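Long-range contacts in beta-agarase D (Zobellia galactanivorans, PDB 4ASM), which hydrolyses the beta-1,4-linkages of agarose at random positions with retention of anomeric configuration, the chain here being its catalytic GH16 domain: residues Val133-Arg138 with Ile356-Pro361; Ala147-Leu152 with Ile322-Asp327; Gly209-Thr214 with Arg253-Thr258; Asp246-Gln251 with Asn296-Ser301. One frame throughout, in Å; residues are numbered along the deposited sequence.

Following the chain, strand 133-140 comes first and pairs in interaction 1 with the C-terminal strand 350-362, closing a loop of over 200 residues that encloses the other three contacts. Strand 147-153 follows directly and pairs in interaction 2 with strand 320-326; its loop in turn encloses interactions 3 and 4. These last two cross: 246-251 lies between 209-214 and 253-258, while 296-301 follows both. Interactions 1 and 2 meet through packing of Ala-137 and Ile-356 on Ile-150 and Ile-323, joining two layers of the jelly roll. Interactions 3 and 4 tie a surface loop and the end of helix 291-297 to turns between neighbouring strands.

Interaction 1. Residues Val133-Arg138 with Ile356-Pro361; sequences VFVEAR and IRVYKP
Glu-136 and Arg-357 face each other as a hydrogen-bonded pair of two antiparallel strands, 133-140 and 350-362, whose local axes run at 165° in the GH16 beta-jelly-roll. Backbone bonds come in two reciprocal sets, one at this pair and one at Phe-134 and Tyr-359, where Phe-134 N lies 2.9 Å from Tyr-359 O.

The polar contact is a salt bridge made side by side. Glu-136 OE1 takes both Arg-357 NH2 at 2.7 Å, on its syn lone pair, and Arg-357 NE at 2.8 Å; carboxylate and guanidinium planes differ by only 13°. With CG between its backbone N and carbonyl carbon (chi1 65°), Arg-357 starts out near Glu-136 O. Its NH1 adds a weak bond to Tyr-359 OH at 3.1 Å, and NH1 and NH2 also donate to the carbonyls of Val-13 and Pro-14, while Glu-136 OE2 pairs with Arg-222. A leucine in place of Arg-357 would probably leave the buried OE1 without either donor and the Val-13 and Pro-14 carbonyls without these N-H partners.

Apolar contacts lie on both faces. Beside the salt bridge, Tyr-359 CD2 meets the edge of the Phe-134 ring, 4.0 Å from its CD2. On the other face Val-133 CG2 touches Val-358 CG1 at 3.6 Å, Val-135 CG1 lies 3.9 Å from Ile-356 CD1, and Ala-137 CB reaches Ile-150 CD1 of the other layer at 3.6 Å.

The chemistry thus separates by face: aliphatic groups enter the sandwich core, whereas Arg-357 ties the strands to the N-terminal segment and Glu-136, through Arg-222, to strand 220-229.

Interaction 2. Residues Ala147-Leu152 with Ile322-Asp327; sequences ASDIWL and IINVED. With IMD (imidazole), chain C.
Asp-149 and Asn-324 bring two side-chain oxygens unusually close, with Asp-149 OD2 only 2.7 Å from Asn-324 OD1. They form a hydrogen-bonded pair of antiparallel strands 147-153 and 320-326, in the layer of the GH16 beta-jelly-roll that carries the active site; Glu-160 and Glu-165, nucleophile and proton donor by similarity, lie on the adjoining strand 159-166 and touch Trp-151 and Asp-149 respectively.

Acidic groups crowd this face. Asp-149 OD2 also stands 3.5 Å from Glu-326 OE1, the two side chains crossing at about a right angle. The amide of Asn-324 lies beside both acids: its ND2 donates to Glu-326 OE2 at 2.9 Å (155° at the hydrogen), a bond consistent with the amide orientation that places OD1 toward Asp-149. Glu-326, a substrate-binding residue by similarity, accepts a second bond at OE2 from N3 of a bound imidazole, 2.8 Å away. That imidazole, probably from the crystallisation liquor, also bonds to Glu-160.

The Trp-151 indole is sandwiched between the imidazole and Ile-322. Its CG, between the backbone N and carbonyl carbon (chi1 53°), comes near Ile-322 O. Imidazole C2 sits 3.1 Å above one indole face. An alanine here would probably leave Ile-322 without its flat partner and open a gap beneath the imidazole.

On the other side of the sheet, Ile-150 CG2 packs against Ile-323 CG1 at 4.2 Å, directed into the sandwich core. Over the indole face opposite the imidazole, Ile-322 CB makes a CH-pi contact, 4.0 Å from the centroid of the five-membered ring of Trp-151 and 18° off its normal.

Interaction 3. Residues Gly209-Thr214 with Arg253-Thr258; sequences GKNGVT and RLADGT
Two beta turns meet at the surface through Asn-211 and Ala-255: a type II turn from Lys-210 to Val-213 and a type I turn from Leu-254 to Gly-257. One direct hydrogen bond joins them, from Asn-211 N to Ala-255 O at 2.9 Å. It is straight at the hydrogen (172°), although the donor is tilted out of the carbonyl plane. The Asn-211 side chain then leans over the same peptide, its CG anti to its own carbonyl carbon (chi1 -74°), and ND2 comes to rest 3.3 Å from Ala-255 CB.

A second line of contact runs through water. Water 1 donates to Gly-209 O and Leu-254 O, 2.8 Å from each. Water 2 accepts from Gly-209 N at 3.2 Å and donates to Arg-253 O at 2.9 Å. Three carbonyls and one N-H, beside and at the start of the turns, are thus linked across the contact by water, and the two segments bury just 189 Å² against each other.

In the fold, 253-258 is the connection of the beta hairpin formed by strands 249-253 and 259-264, while 209-214 belongs to the loop leading from strand 207-208 to strand 220-229.

The hairpin end is braced internally. Asp-256 OD1 accepts from Thr-258 N at 3.0 Å, an Asx turn in which the donor stands 44° out of the carboxylate plane. Arg-253 NH1 reaches Gly-257 O at 2.8 Å, in the guanidinium plane, and its NE donates to Met-241 O on strand 240-246. Gly-257 and Gly-212 both have positive phi, where a CB would press on the preceding carbonyl oxygen.

Interaction 4. Residues Asp246-Gln251 with Asn296-Ser301; sequences DNDAVQ and NKSNIS
Ser-298 and Asp-248 make the tight part of this contact. Ser-298 OG donates to Asp-248 O at 2.7 Å, the donor tilted 18° from the carbonyl plane. The hydroxyl stands anti to its own backbone N (chi1 -175°), pointing across to the other segment, and it also accepts from Ile-300 N at 3.2 Å in an ST turn. Being both donor and acceptor, this buried oxygen is fixed from two directions. Asp-248 CB is pressed close to Ile-300 O as well, at 3.1 Å. Asp-248 OD2 stands 3.3 Å from Ser-298 O, two acceptors that are not hydrogen-bonded to each other.

The other end is looser and partly mediated by solvent. Asn-247 O and Ser-301 OG stay 3.4 Å apart, and a water spans them, 2.7 Å from Ser-301 OG but only weakly bonded to Asn-247 O. Ser-301 OG is also hydrogen-bonded to the backbone N of Ile-303, its strongest polar partner, and of Asp-304.

Asn-247 and Asp-248 form the tight reversal between antiparallel strands 240-246 and 249-253. Asp-246 O receives both Asp-248 N, at 2.8 Å, and Ala-249 N from the same face of its plane. Helix 291-297 ends just before Ser-298; its Lys-295 bridges to Asp-246, Ala-294 packs on Ala-249, and Pro-264 of strand 259-264 touches Ser-298, so the chain leaving the helix lies across the hairpin's tip.

Interaction 1. Residues Val133-Arg138 with Ile356-Pro361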
loop_
_atom_site.group_PDB
_atom_site.type_symbol
_atom_site.label_atom_id
_atom_site.label_comp_id
_atom_site.label_asym_id
_atom_site.label_seq_id
_atom_site.Cartn_x
_atom_site.Cartn_y
_atom_site.Cartn_z
ATOM N N VAL A 133 -8.144 -13.619 -3.835
ATOM C CA VAL A 133 -8.019 -13.340 -2.407
ATOM C C VAL A 133 -8.457 -11.904 -2.134
ATOM O O VAL A 133 -8.164 -11.001 -2.930
ATOM C CB VAL A 133 -6.571 -13.595 -1.891
ATOM C CG1 VAL A 133 -5.579 -12.621 -2.510
ATOM C CG2 VAL A 133 -6.512 -13.578 -0.365
ATOM N N PHE A 134 -9.145 -11.724 -1.015
ATOM C CA PHE A 134 -9.540 -10.398 -0.528
ATOM C C PHE A 134 -8.867 -10.110 0.811
ATOM O O PHE A 134 -8.931 -10.929 1.737
ATOM C CB PHE A 134 -11.070 -10.335 -0.391
ATOM C CG PHE A 134 -11.582 -9.071 0.241
ATOM C CD1 PHE A 134 -11.482 -7.857 -0.426
ATOM C CD2 PHE A 134 -12.171 -9.112 1.503
ATOM C CE1 PHE A 134 -11.952 -6.689 0.176
ATOM C CE2 PHE A 134 -12.646 -7.951 2.117
ATOM C CZ PHE A 134 -12.527 -6.735 1.438
ATOM N N VAL A 135 -8.187 -8.966 0.892
ATOM C CA VAL A 135 -7.464 -8.580 2.110
ATOM C C VAL A 135 -8.000 -7.226 2.534
ATOM O O VAL A 135 -8.000 -6.298 1.736
ATOM C CB VAL A 135 -5.921 -8.474 1.856
ATOM C CG1 VAL A 135 -5.167 -8.177 3.160
ATOM C CG2 VAL A 135 -5.386 -9.773 1.225
ATOM N N GLU A 136 -8.433 -7.114 3.784
ATOM C CA GLU A 136 -8.983 -5.846 4.276
ATOM C C GLU A 136 -8.535 -5.566 5.703
ATOM O O GLU A 136 -8.497 -6.488 6.528
ATOM C CB GLU A 136 -10.527 -5.880 4.220
ATOM C CG GLU A 136 -11.213 -4.569 4.603
ATOM C CD GLU A 136 -12.702 -4.703 4.776
ATOM O OE1 GLU A 136 -13.154 -5.757 5.266
ATOM O OE2 GLU A 136 -13.430 -3.748 4.432
ATOM N N ALA A 137 -8.227 -4.302 6.003
ATOM C CA ALA A 137 -7.813 -3.901 7.342
ATOM C C ALA A 137 -8.643 -2.753 7.872
ATOM O O ALA A 137 -9.122 -1.919 7.098
ATOM C CB ALA A 137 -6.335 -3.516 7.362
ATOM N N ARG A 138 -8.810 -2.722 9.195
ATOM C CA ARG A 138 -9.365 -1.550 9.856
ATOM C C ARG A 138 -8.187 -0.858 10.516
ATOM O O ARG A 138 -7.490 -1.442 11.347
ATOM C CB ARG A 138 -10.439 -1.921 10.880
ATOM C CG ARG A 138 -11.066 -0.705 11.534
ATOM C CD ARG A 138 -12.313 -1.112 12.352
ATOM N NE ARG A 138 -12.989 0.092 12.855
ATOM C CZ ARG A 138 -12.785 0.634 14.053
ATOM N NH1 ARG A 138 -11.926 0.092 14.904
ATOM N NH2 ARG A 138 -13.434 1.748 14.392
ATOM N N ILE A 356 -6.790 -7.152 10.529
ATOM C CA ILE A 356 -6.640 -7.431 9.116
ATOM C C ILE A 356 -7.198 -8.826 8.857
ATOM O O ILE A 356 -6.846 -9.792 9.550
ATOM C CB ILE A 356 -5.164 -7.256 8.645
ATOM C CG1 ILE A 356 -5.041 -7.399 7.119
ATOM C CG2 ILE A 356 -4.217 -8.190 9.419
ATOM C CD1 ILE A 356 -3.684 -6.980 6.602
ATOM N N ARG A 357 -8.087 -8.917 7.874
ATOM C CA ARG A 357 -8.732 -10.184 7.557
ATOM C C ARG A 357 -8.473 -10.552 6.103
ATOM O O ARG A 357 -8.355 -9.676 5.231
ATOM C CB ARG A 357 -10.241 -10.109 7.846
ATOM C CG ARG A 357 -11.033 -9.148 6.987
ATOM C CD ARG A 357 -12.467 -9.064 7.514
ATOM N NE ARG A 357 -13.277 -8.092 6.794
ATOM C CZ ARG A 357 -14.603 -8.057 6.851
ATOM N NH1 ARG A 357 -15.270 -8.966 7.572
ATOM N NH2 ARG A 357 -15.256 -7.100 6.213
ATOM N N VAL A 358 -8.403 -11.855 5.850
ATOM C CA VAL A 358 -8.065 -12.381 4.540
ATOM C C VAL A 358 -9.087 -13.460 4.225
ATOM O O VAL A 358 -9.298 -14.361 5.048
ATOM C CB VAL A 358 -6.652 -12.987 4.549
ATOM C CG1 VAL A 358 -6.320 -13.586 3.198
ATOM C CG2 VAL A 358 -5.618 -11.931 4.944
ATOM N N TYR A 359 -9.726 -13.362 3.053
ATOM C CA TYR A 359 -10.685 -14.377 2.590
ATOM C C TYR A 359 -10.346 -14.860 1.188
ATOM O O TYR A 359 -9.712 -14.150 0.399
ATOM C CB TYR A 359 -12.100 -13.803 2.531
ATOM C CG TYR A 359 -12.688 -13.337 3.834
ATOM C CD1 TYR A 359 -13.424 -14.201 4.661
ATOM C CD2 TYR A 359 -12.561 -12.004 4.230
ATOM C CE1 TYR A 359 -13.977 -13.738 5.866
ATOM C CE2 TYR A 359 -13.109 -11.542 5.402
ATOM C CZ TYR A 359 -13.823 -12.405 6.229
ATOM O OH TYR A 359 -14.365 -11.906 7.393
ATOM N N LYS A 360 -10.761 -16.082 0.880
ATOM C CA LYS A 360 -10.763 -16.530 -0.501
ATOM C C LYS A 360 -12.169 -16.999 -0.878
ATOM O O LYS A 360 -12.898 -17.493 -0.014
ATOM C CB LYS A 360 -9.734 -17.643 -0.715
ATOM C CG LYS A 360 -8.292 -17.242 -0.394
ATOM C CD LYS A 360 -7.328 -18.419 -0.538
ATOM C CE LYS A 360 -7.051 -18.748 -1.992
ATOM N NZ LYS A 360 -6.250 -17.653 -2.666
ATOM N N PRO A 361 -12.560 -16.831 -2.157
ATOM C CA PRO A 361 -13.893 -17.232 -2.601
ATOM C C PRO A 361 -13.937 -18.733 -2.866
ATOM O O PRO A 361 -13.033 -19.278 -3.517
ATOM C CB PRO A 361 -14.063 -16.460 -3.910
ATOM C CG PRO A 361 -12.714 -16.298 -4.453
ATOM C CD PRO A 361 -11.754 -16.275 -3.254
#

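Interaction 2. Residues Ala147-Leu152 with Ile322-Asp327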
loop_
_atom_site.group_PDB
_atom_site.type_symbol
_atom_site.label_atom_id
_atom_site.label_comp_id
_atom_site.label_asym_id
_atom_site.label_seq_id
_atom_site.Cartn_x
_atom_site.Cartn_y
_atom_site.Cartn_z
ATOM N N ALA A 147 4.220 7.899 5.293
ATOM C CA ALA A 147 3.321 6.957 4.628
ATOM C C ALA A 147 2.834 5.886 5.601
ATOM O O ALA A 147 3.652 5.220 6.267
ATOM C CB ALA A 147 4.032 6.294 3.453
ATOM N N SER A 148 1.508 5.753 5.678
ATOM C CA SER A 148 0.835 4.626 6.335
ATOM C C SER A 148 0.592 3.588 5.253
ATOM O O SER A 148 -0.155 3.860 4.291
ATOM C CB SER A 148 -0.495 5.092 6.927
ATOM O OG SER A 148 -0.289 6.047 7.961
ATOM N N ASP A 149 1.239 2.422 5.382
ATOM C CA ASP A 149 1.284 1.425 4.295
ATOM C C ASP A 149 0.769 0.061 4.705
ATOM O O ASP A 149 1.206 -0.502 5.731
ATOM C CB ASP A 149 2.726 1.203 3.791
ATOM C CG ASP A 149 3.373 2.449 3.216
ATOM O OD1 ASP A 149 2.687 3.267 2.570
ATOM O OD2 ASP A 149 4.628 2.566 3.388
ATOM N N ILE A 150 -0.144 -0.484 3.897
ATOM C CA ILE A 150 -0.547 -1.892 4.001
ATOM C C ILE A 150 -0.480 -2.419 2.590
ATOM O O ILE A 150 -1.112 -1.865 1.686
ATOM C CB ILE A 150 -1.976 -2.053 4.550
ATOM C CG1 ILE A 150 -2.073 -1.410 5.939
ATOM C CG2 ILE A 150 -2.357 -3.525 4.555
ATOM C CD1 ILE A 150 -3.474 -1.415 6.549
ATOM N N TRP A 151 0.329 -3.447 2.369
ATOM C CA TRP A 151 0.598 -3.823 0.988
ATOM C C TRP A 151 1.023 -5.278 0.834
ATOM O O TRP A 151 1.222 -5.980 1.835
ATOM C CB TRP A 151 1.621 -2.849 0.372
ATOM C CG TRP A 151 2.914 -2.646 1.131
ATOM C CD1 TRP A 151 3.070 -2.178 2.418
ATOM C CD2 TRP A 151 4.233 -2.859 0.620
ATOM N NE1 TRP A 151 4.410 -2.100 2.725
ATOM C CE2 TRP A 151 5.142 -2.514 1.641
ATOM C CE3 TRP A 151 4.732 -3.313 -0.608
ATOM C CZ2 TRP A 151 6.529 -2.619 1.475
ATOM C CZ3 TRP A 151 6.100 -3.404 -0.793
ATOM C CH2 TRP A 151 6.996 -3.046 0.246
ATOM N N LEU A 152 1.120 -5.710 -0.422
ATOM C CA LEU A 152 1.491 -7.085 -0.778
ATOM C C LEU A 152 2.704 -7.045 -1.707
ATOM O O LEU A 152 2.739 -6.232 -2.655
ATOM C CB LEU A 152 0.317 -7.775 -1.492
ATOM C CG LEU A 152 -1.075 -7.671 -0.879
ATOM C CD1 LEU A 152 -2.116 -8.319 -1.789
ATOM C CD2 LEU A 152 -1.129 -8.260 0.537
ATOM N N ILE A 322 2.650 -7.088 3.976
ATOM C CA ILE A 322 3.551 -6.212 4.717
ATOM C C ILE A 322 2.769 -5.011 5.247
ATOM O O ILE A 322 1.924 -4.428 4.552
ATOM C CB ILE A 322 4.708 -5.719 3.812
ATOM C CG1 ILE A 322 5.514 -6.940 3.289
ATOM C CG2 ILE A 322 5.592 -4.733 4.565
ATOM C CD1 ILE A 322 6.557 -6.629 2.246
ATOM N N ILE A 323 3.012 -4.667 6.507
ATOM C CA ILE A 323 2.461 -3.432 7.060
ATOM C C ILE A 323 3.632 -2.636 7.557
ATOM O O ILE A 323 4.510 -3.175 8.240
ATOM C CB ILE A 323 1.446 -3.703 8.195
ATOM C CG1 ILE A 323 0.301 -4.561 7.662
ATOM C CG2 ILE A 323 0.937 -2.356 8.755
ATOM C CD1 ILE A 323 -0.693 -4.983 8.738
ATOM N N ASN A 324 3.680 -1.348 7.219
ATOM C CA ASN A 324 4.804 -0.531 7.670
ATOM C C ASN A 324 4.516 0.961 7.657
ATOM O O ASN A 324 3.439 1.390 7.250
ATOM C CB ASN A 324 6.110 -0.849 6.888
ATOM C CG ASN A 324 6.150 -0.238 5.479
ATOM O OD1 ASN A 324 5.409 0.682 5.164
ATOM N ND2 ASN A 324 7.056 -0.732 4.646
ATOM N N VAL A 325 5.507 1.724 8.098
ATOM C CA VAL A 325 5.525 3.162 7.942
ATOM C C VAL A 325 6.795 3.489 7.139
ATOM O O VAL A 325 7.824 2.841 7.321
ATOM C CB VAL A 325 5.529 3.841 9.332
ATOM C CG1 VAL A 325 6.005 5.311 9.271
ATOM C CG2 VAL A 325 4.125 3.693 9.963
ATOM N N GLU A 326 6.717 4.491 6.256
ATOM C CA GLU A 326 7.862 4.893 5.427
ATOM C C GLU A 326 7.999 6.391 5.320
ATOM O O GLU A 326 7.005 7.103 5.182
ATOM C CB GLU A 326 7.744 4.333 4.002
ATOM C CG GLU A 326 7.858 2.823 3.951
ATOM C CD GLU A 326 7.635 2.265 2.553
ATOM O OE1 GLU A 326 7.536 3.056 1.578
ATOM O OE2 GLU A 326 7.581 1.019 2.428
ATOM N N ASP A 327 9.250 6.843 5.346
ATOM C CA ASP A 327 9.649 8.184 4.944
ATOM C C ASP A 327 10.241 8.046 3.538
ATOM O O ASP A 327 11.413 7.708 3.369
ATOM C CB ASP A 327 10.693 8.708 5.944
ATOM C CG ASP A 327 10.912 10.206 5.848
ATOM O OD1 ASP A 327 10.543 10.798 4.818
ATOM O OD2 ASP A 327 11.481 10.789 6.798
HETATM N N1 IMD C . 4.779 0.160 -1.426
HETATM C C2 IMD C . 5.795 0.023 -0.557
HETATM N N3 IMD C . 5.715 1.014 0.354
HETATM C C4 IMD C . 4.638 1.784 0.071
HETATM C C5 IMD C . 4.047 1.235 -1.059
#

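Interaction 3. Residues Gly209-Thr214 with Arg253-Thr258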
loop_
_atom_site.group_PDB
_atom_site.type_symbol
_atom_site.label_atom_id
_atom_site.label_comp_id
_atom_site.label_asym_id
_atom_site.label_seq_id
_atom_site.Cartn_x
_atom_site.Cartn_y
_atom_site.Cartn_z
ATOM N N GLY A 209 -10.127 10.266 -3.291
ATOM C CA GLY A 209 -10.632 11.071 -2.191
ATOM C C GLY A 209 -12.154 11.135 -2.201
ATOM O O GLY A 209 -12.821 10.486 -3.019
ATOM N N LYS A 210 -12.698 11.915 -1.265
ATOM C CA LYS A 210 -14.131 11.984 -1.031
ATOM C C LYS A 210 -14.458 13.385 -0.580
ATOM O O LYS A 210 -13.791 13.912 0.293
ATOM C CB LYS A 210 -14.459 10.998 0.086
ATOM C CG LYS A 210 -15.896 10.783 0.391
ATOM C CD LYS A 210 -15.984 9.614 1.363
ATOM C CE LYS A 210 -17.254 9.651 2.157
ATOM N NZ LYS A 210 -17.071 8.904 3.447
ATOM N N ASN A 211 -15.492 13.988 -1.162
ATOM C CA ASN A 211 -15.901 15.322 -0.713
ATOM C C ASN A 211 -16.153 15.356 0.789
ATOM O O ASN A 211 -16.798 14.461 1.332
ATOM C CB ASN A 211 -17.190 15.738 -1.417
ATOM C CG ASN A 211 -16.988 16.121 -2.880
ATOM O OD1 ASN A 211 -17.917 15.991 -3.687
ATOM N ND2 ASN A 211 -15.817 16.597 -3.218
ATOM N N GLY A 212 -15.638 16.398 1.430
ATOM C CA GLY A 212 -15.808 16.597 2.866
ATOM C C GLY A 212 -14.713 15.976 3.723
ATOM O O GLY A 212 -14.677 16.219 4.939
ATOM N N VAL A 213 -13.828 15.182 3.111
ATOM C CA VAL A 213 -12.663 14.642 3.843
ATOM C C VAL A 213 -11.421 15.460 3.452
ATOM O O VAL A 213 -10.952 15.378 2.302
ATOM C CB VAL A 213 -12.464 13.109 3.606
ATOM C CG1 VAL A 213 -11.204 12.606 4.350
ATOM C CG2 VAL A 213 -13.685 12.318 4.058
ATOM N N THR A 214 -10.942 16.291 4.382
ATOM C CA THR A 214 -9.779 17.134 4.155
ATOM C C THR A 214 -8.506 16.391 4.428
ATOM O O THR A 214 -7.463 16.755 3.891
ATOM C CB THR A 214 -9.580 18.254 5.198
ATOM O OG1 THR A 214 -10.643 18.318 6.126
ATOM C CG2 THR A 214 -9.172 19.582 4.560
ATOM N N ARG A 253 -14.364 5.840 -8.301
ATOM C CA ARG A 253 -15.364 6.755 -7.752
ATOM C C ARG A 253 -14.737 8.106 -7.568
ATOM O O ARG A 253 -13.748 8.253 -6.853
ATOM C CB ARG A 253 -15.898 6.246 -6.420
ATOM C CG ARG A 253 -16.921 5.177 -6.581
ATOM C CD ARG A 253 -17.731 5.027 -5.291
ATOM N NE ARG A 253 -18.465 3.778 -5.312
ATOM C CZ ARG A 253 -19.717 3.644 -5.710
ATOM N NH1 ARG A 253 -20.402 4.697 -6.136
ATOM N NH2 ARG A 253 -20.288 2.447 -5.662
ATOM N N LEU A 254 -15.343 9.093 -8.230
ATOM C CA LEU A 254 -14.961 10.482 -8.119
ATOM C C LEU A 254 -15.312 11.034 -6.741
ATOM O O LEU A 254 -15.918 10.365 -5.905
ATOM C CB LEU A 254 -15.696 11.272 -9.213
ATOM C CG LEU A 254 -15.342 10.803 -10.638
ATOM C CD1 LEU A 254 -16.189 11.596 -11.662
ATOM C CD2 LEU A 254 -13.831 10.907 -10.915
ATOM N N ALA A 255 -14.931 12.280 -6.520
ATOM C CA ALA A 255 -15.108 12.905 -5.205
ATOM C C ALA A 255 -16.560 12.891 -4.714
ATOM O O ALA A 255 -16.814 12.791 -3.497
ATOM C CB ALA A 255 -14.577 14.311 -5.225
ATOM N N ASP A 256 -17.495 12.995 -5.657
ATOM C CA ASP A 256 -18.920 12.978 -5.316
ATOM C C ASP A 256 -19.522 11.578 -5.272
ATOM O O ASP A 256 -20.732 11.432 -5.089
ATOM C CB ASP A 256 -19.728 13.888 -6.247
ATOM C CG ASP A 256 -19.886 13.323 -7.645
ATOM O OD1 ASP A 256 -19.219 12.324 -7.998
ATOM O OD2 ASP A 256 -20.690 13.896 -8.440
ATOM N N GLY A 257 -18.682 10.560 -5.465
ATOM C CA GLY A 257 -19.125 9.167 -5.391
ATOM C C GLY A 257 -19.466 8.548 -6.733
ATOM O O GLY A 257 -19.666 7.341 -6.844
ATOM N N THR A 258 -19.536 9.376 -7.758
ATOM C CA THR A 258 -19.981 8.936 -9.050
ATOM C C THR A 258 -18.825 8.200 -9.786
ATOM O O THR A 258 -17.642 8.529 -9.612
ATOM C CB THR A 258 -20.573 10.194 -9.738
ATOM O OG1 THR A 258 -21.878 9.926 -10.274
ATOM C CG2 THR A 258 -19.664 10.834 -10.647
HETATM O O HOH W 1 -15.136 8.975 -3.650
HETATM O O HOH W 2 -11.928 10.296 -5.929
#

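Interaction 4. Residues Asp246-Gln251 with Asn296-Ser301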
loop_
_atom_site.group_PDB
_atom_site.type_symbol
_atom_site.label_atom_id
_atom_site.label_comp_id
_atom_site.label_asym_id
_atom_site.label_seq_id
_atom_site.Cartn_x
_atom_site.Cartn_y
_atom_site.Cartn_z
ATOM N N ASP A 246 -8.678 -3.254 -14.370
ATOM C CA ASP A 246 -8.993 -4.494 -15.066
ATOM C C ASP A 246 -8.261 -4.517 -16.388
ATOM O O ASP A 246 -8.774 -4.033 -17.421
ATOM C CB ASP A 246 -10.509 -4.647 -15.241
ATOM C CG ASP A 246 -10.901 -6.022 -15.756
ATOM O OD1 ASP A 246 -10.105 -6.625 -16.517
ATOM O OD2 ASP A 246 -12.012 -6.510 -15.400
ATOM N N ASN A 247 -7.059 -5.102 -16.341
ATOM C CA ASN A 247 -6.193 -5.313 -17.514
ATOM C C ASN A 247 -5.650 -4.016 -18.138
ATOM O O ASN A 247 -4.462 -3.694 -17.988
ATOM C CB ASN A 247 -6.888 -6.217 -18.557
ATOM C CG ASN A 247 -5.960 -6.659 -19.662
ATOM O OD1 ASN A 247 -6.302 -6.569 -20.852
ATOM N ND2 ASN A 247 -4.785 -7.125 -19.294
ATOM N N ASP A 248 -6.512 -3.274 -18.841
ATOM C CA ASP A 248 -6.101 -2.084 -19.587
ATOM C C ASP A 248 -7.067 -0.914 -19.394
ATOM O O ASP A 248 -7.015 0.064 -20.132
ATOM C CB ASP A 248 -5.897 -2.381 -21.091
ATOM C CG ASP A 248 -7.103 -3.024 -21.739
ATOM O OD1 ASP A 248 -8.144 -3.193 -21.084
ATOM O OD2 ASP A 248 -6.981 -3.392 -22.935
ATOM N N ALA A 249 -7.917 -1.034 -18.370
ATOM C CA ALA A 249 -8.959 -0.050 -18.090
ATOM C C ALA A 249 -9.133 0.144 -16.603
ATOM O O ALA A 249 -8.777 -0.728 -15.793
ATOM C CB ALA A 249 -10.279 -0.510 -18.705
ATOM N N VAL A 250 -9.717 1.281 -16.250
ATOM C CA VAL A 250 -9.858 1.683 -14.863
ATOM C C VAL A 250 -11.270 2.225 -14.667
ATOM O O VAL A 250 -11.841 2.851 -15.567
ATOM C CB VAL A 250 -8.848 2.814 -14.541
ATOM C CG1 VAL A 250 -8.960 3.259 -13.132
ATOM C CG2 VAL A 250 -7.408 2.346 -14.823
ATOM N N GLN A 251 -11.836 1.983 -13.488
ATOM C CA GLN A 251 -13.019 2.741 -13.073
ATOM C C GLN A 251 -12.779 3.202 -11.654
ATOM O O GLN A 251 -12.217 2.455 -10.844
ATOM C CB GLN A 251 -14.321 1.946 -13.218
ATOM C CG GLN A 251 -14.632 0.935 -12.150
ATOM C CD GLN A 251 -16.024 0.350 -12.360
ATOM O OE1 GLN A 251 -16.925 0.477 -11.519
ATOM N NE2 GLN A 251 -16.199 -0.288 -13.489
ATOM N N ASN A 296 -12.461 -2.069 -24.329
ATOM C CA ASN A 296 -12.496 -2.124 -25.793
ATOM C C ASN A 296 -11.592 -1.081 -26.412
ATOM O O ASN A 296 -10.865 -1.365 -27.367
ATOM C CB ASN A 296 -13.912 -1.896 -26.323
ATOM C CG ASN A 296 -14.843 -3.039 -26.057
ATOM O OD1 ASN A 296 -16.066 -2.870 -26.122
ATOM N ND2 ASN A 296 -14.295 -4.213 -25.758
ATOM N N LYS A 297 -11.647 0.139 -25.880
ATOM C CA LYS A 297 -10.908 1.268 -26.427
ATOM C C LYS A 297 -9.415 1.207 -26.154
ATOM O O LYS A 297 -8.605 1.724 -26.932
ATOM C CB LYS A 297 -11.469 2.590 -25.880
ATOM C CG LYS A 297 -12.838 2.957 -26.432
ATOM C CD LYS A 297 -13.296 4.240 -25.764
ATOM C CE LYS A 297 -14.640 4.702 -26.319
ATOM N NZ LYS A 297 -14.504 5.124 -27.739
ATOM N N SER A 298 -9.051 0.599 -25.034
ATOM C CA SER A 298 -7.666 0.682 -24.586
ATOM C C SER A 298 -6.738 -0.283 -25.301
ATOM O O SER A 298 -7.090 -1.427 -25.585
ATOM C CB SER A 298 -7.587 0.427 -23.084
ATOM O OG SER A 298 -6.244 0.621 -22.679
ATOM N N ASN A 299 -5.525 0.198 -25.540
ATOM C CA ASN A 299 -4.456 -0.618 -26.091
ATOM C C ASN A 299 -3.210 -0.580 -25.225
ATOM O O ASN A 299 -2.113 -0.909 -25.682
ATOM C CB ASN A 299 -4.106 -0.152 -27.505
ATOM C CG ASN A 299 -5.186 -0.487 -28.512
ATOM O OD1 ASN A 299 -5.008 -1.381 -29.320
ATOM N ND2 ASN A 299 -6.318 0.222 -28.453
ATOM N N ILE A 300 -3.379 -0.204 -23.960
ATOM C CA ILE A 300 -2.249 -0.003 -23.063
ATOM C C ILE A 300 -2.596 -0.619 -21.726
ATOM O O ILE A 300 -3.638 -0.323 -21.150
ATOM C CB ILE A 300 -1.953 1.502 -22.866
ATOM C CG1 ILE A 300 -1.537 2.132 -24.200
ATOM C CG2 ILE A 300 -0.881 1.719 -21.775
ATOM C CD1 ILE A 300 -1.601 3.638 -24.225
ATOM N N SER A 301 -1.721 -1.476 -21.211
ATOM C CA SER A 301 -1.971 -2.097 -19.915
ATOM C C SER A 301 -1.946 -1.084 -18.779
ATOM O O SER A 301 -1.140 -0.155 -18.785
ATOM C CB SER A 301 -0.919 -3.175 -19.653
ATOM O OG SER A 301 -1.094 -3.756 -18.371
HETATM O O HOH W 3 -2.318 -6.132 -18.765
#